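Local coordinates for protein geranyltranstransferase (Campylobacter jejuni, PDB 3NPK) that probably catalyses the condensation of geranyl diphosphate with isopentenyl diphosphate to farnesyl diphosphate, releasing pyrophosphate, in isoprenoid biosynthesis, at residues 190-194 with 195-199. Residues are numbered along the deposited sequence; the frame is centred on the assembly and turned at random.
Sequences CELNN and EESNQ. With GOL (glycerol), chain D.
With chi1 of S197 at -62°, OG lies beside the residue's own backbone N, and both donate to the carbonyl oxygen of N193. The amide N of S197 reaches N193 O in the carbonyl plane at 3.0 Å, whereas S197 OG, 2.8 Å from N193 O, sits above that plane, so two donors grip one acceptor from different directions. L192, its CG anti to the backbone N (chi1 -174°), lays its branched end across the E196 side chain at about a right angle, L192 CD2 lying 3.7 Å from E196 CB; L192 CB also lies 3.6 Å from S197 OG. N193 is the N-cap of helix 194-220. Ahead of it, helix 164-189 ends in a Schellman motif at E191, making this a short surface connection between two consecutive helices of the largely helical fold of the polyprenyl synthetase family. L192 and S197 both touch C187 of the preceding helix. The next helical bond runs from N198 N to N194 O, at 2.8 Å. A glycerol, probably from the crystallisation liquor, takes up the first-turn amide: N194 N donates to glycerol O2 at 2.8 Å, and that hydroxyl in turn donates to E195 OE1 at 3.1 Å.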
loop_
_atom_site.group_PDB
_atom_site.type_symbol
_atom_site.label_atom_id
_atom_site.label_comp_id
_atom_site.label_asym_id
_atom_site.label_seq_id
_atom_site.Cartn_x
_atom_site.Cartn_y
_atom_site.Cartn_z
ATOM N N CYS A 190 -12.274 -19.573 -1.963
ATOM C CA CYS A 190 -13.039 -20.818 -1.975
ATOM C C CYS A 190 -12.925 -21.627 -0.688
ATOM O O CYS A 190 -13.554 -22.691 -0.563
ATOM C CB CYS A 190 -12.574 -21.681 -3.143
ATOM S SG CYS A 190 -12.878 -20.931 -4.744
ATOM N N GLU A 191 -12.111 -21.137 0.246
ATOM C CA GLU A 191 -11.852 -21.836 1.504
ATOM C C GLU A 191 -11.333 -23.253 1.234
ATOM O O GLU A 191 -11.687 -24.219 1.927
ATOM C CB GLU A 191 -13.091 -21.810 2.420
ATOM C CG GLU A 191 -13.361 -20.418 2.978
ATOM C CD GLU A 191 -14.673 -20.340 3.736
ATOM O OE1 GLU A 191 -15.715 -20.181 3.081
ATOM O OE2 GLU A 191 -14.663 -20.428 4.985
ATOM N N LEU A 192 -10.470 -23.371 0.223
ATOM C CA LEU A 192 -9.819 -24.642 -0.083
ATOM C C LEU A 192 -8.846 -25.015 1.030
ATOM O O LEU A 192 -8.231 -24.144 1.657
ATOM C CB LEU A 192 -9.079 -24.554 -1.422
ATOM C CG LEU A 192 -8.464 -25.849 -1.957
ATOM C CD1 LEU A 192 -9.534 -26.881 -2.331
ATOM C CD2 LEU A 192 -7.578 -25.539 -3.151
ATOM N N ASN A 193 -8.724 -26.310 1.299
ATOM C CA ASN A 193 -7.839 -26.768 2.354
ATOM C C ASN A 193 -6.394 -26.281 2.142
ATOM O O ASN A 193 -5.969 -26.001 1.011
ATOM C CB ASN A 193 -7.904 -28.300 2.457
ATOM C CG ASN A 193 -7.453 -28.987 1.183
ATOM O OD1 ASN A 193 -8.269 -29.390 0.332
ATOM N ND2 ASN A 193 -6.149 -29.122 1.039
ATOM N N ASN A 194 -5.648 -26.175 3.237
ATOM C CA ASN A 194 -4.276 -25.688 3.163
ATOM C C ASN A 194 -3.355 -26.548 2.317
ATOM O O ASN A 194 -2.423 -26.031 1.694
ATOM C CB ASN A 194 -3.663 -25.570 4.555
ATOM C CG ASN A 194 -4.337 -24.516 5.416
ATOM O OD1 ASN A 194 -4.298 -24.589 6.651
ATOM N ND2 ASN A 194 -4.934 -23.522 4.778
ATOM N N GLU A 195 -3.578 -27.857 2.304
ATOM C CA GLU A 195 -2.665 -28.727 1.569
ATOM C C GLU A 195 -2.698 -28.433 0.070
ATOM O O GLU A 195 -1.652 -28.223 -0.554
ATOM C CB GLU A 195 -2.973 -30.198 1.854
ATOM C CG GLU A 195 -2.588 -30.617 3.266
ATOM C CD GLU A 195 -3.502 -30.021 4.345
ATOM O OE1 GLU A 195 -4.741 -30.008 4.154
ATOM O OE2 GLU A 195 -2.985 -29.559 5.387
ATOM N N GLU A 196 -3.893 -28.386 -0.510
ATOM C CA GLU A 196 -3.990 -28.091 -1.934
ATOM C C GLU A 196 -3.651 -26.632 -2.213
ATOM O O GLU A 196 -3.082 -26.319 -3.272
ATOM C CB GLU A 196 -5.373 -28.428 -2.488
ATOM C CG GLU A 196 -5.671 -29.921 -2.540
ATOM C CD GLU A 196 -7.037 -30.180 -3.131
ATOM O OE1 GLU A 196 -7.170 -30.184 -4.380
ATOM O OE2 GLU A 196 -7.977 -30.355 -2.339
ATOM N N SER A 197 -4.001 -25.738 -1.287
ATOM C CA SER A 197 -3.695 -24.320 -1.489
ATOM C C SER A 197 -2.190 -24.107 -1.543
ATOM O O SER A 197 -1.700 -23.343 -2.365
ATOM C CB SER A 197 -4.311 -23.475 -0.377
ATOM O OG SER A 197 -5.723 -23.593 -0.403
ATOM N N ASN A 198 -1.451 -24.789 -0.671
ATOM C CA ASN A 198 0.003 -24.644 -0.651
ATOM C C ASN A 198 0.621 -25.229 -1.924
ATOM O O ASN A 198 1.598 -24.703 -2.446
ATOM C CB ASN A 198 0.602 -25.338 0.584
ATOM C CG ASN A 198 0.280 -24.616 1.887
ATOM O OD1 ASN A 198 0.360 -25.201 2.988
ATOM N ND2 ASN A 198 -0.082 -23.359 1.784
ATOM N N GLN A 199 0.066 -26.333 -2.417
ATOM C CA GLN A 199 0.563 -26.925 -3.662
ATOM C C GLN A 199 0.375 -25.966 -4.826
ATOM O O GLN A 199 1.240 -25.847 -5.699
ATOM C CB GLN A 199 -0.122 -28.266 -3.951
ATOM C CG GLN A 199 0.295 -29.331 -2.951
ATOM C CD GLN A 199 -0.293 -30.692 -3.238
ATOM O OE1 GLN A 199 0.155 -31.694 -2.677
ATOM N NE2 GLN A 199 -1.307 -30.740 -4.099
HETATM C C1 GOL D . -8.061 -26.354 6.625
HETATM O O1 GOL D . -7.964 -25.439 5.568
HETATM C C2 GOL D . -7.119 -27.555 6.609
HETATM O O2 GOL D . -6.200 -27.650 5.559
HETATM C C3 GOL D . -6.784 -28.100 7.763
HETATM O O3 GOL D . -6.836 -27.320 8.926
#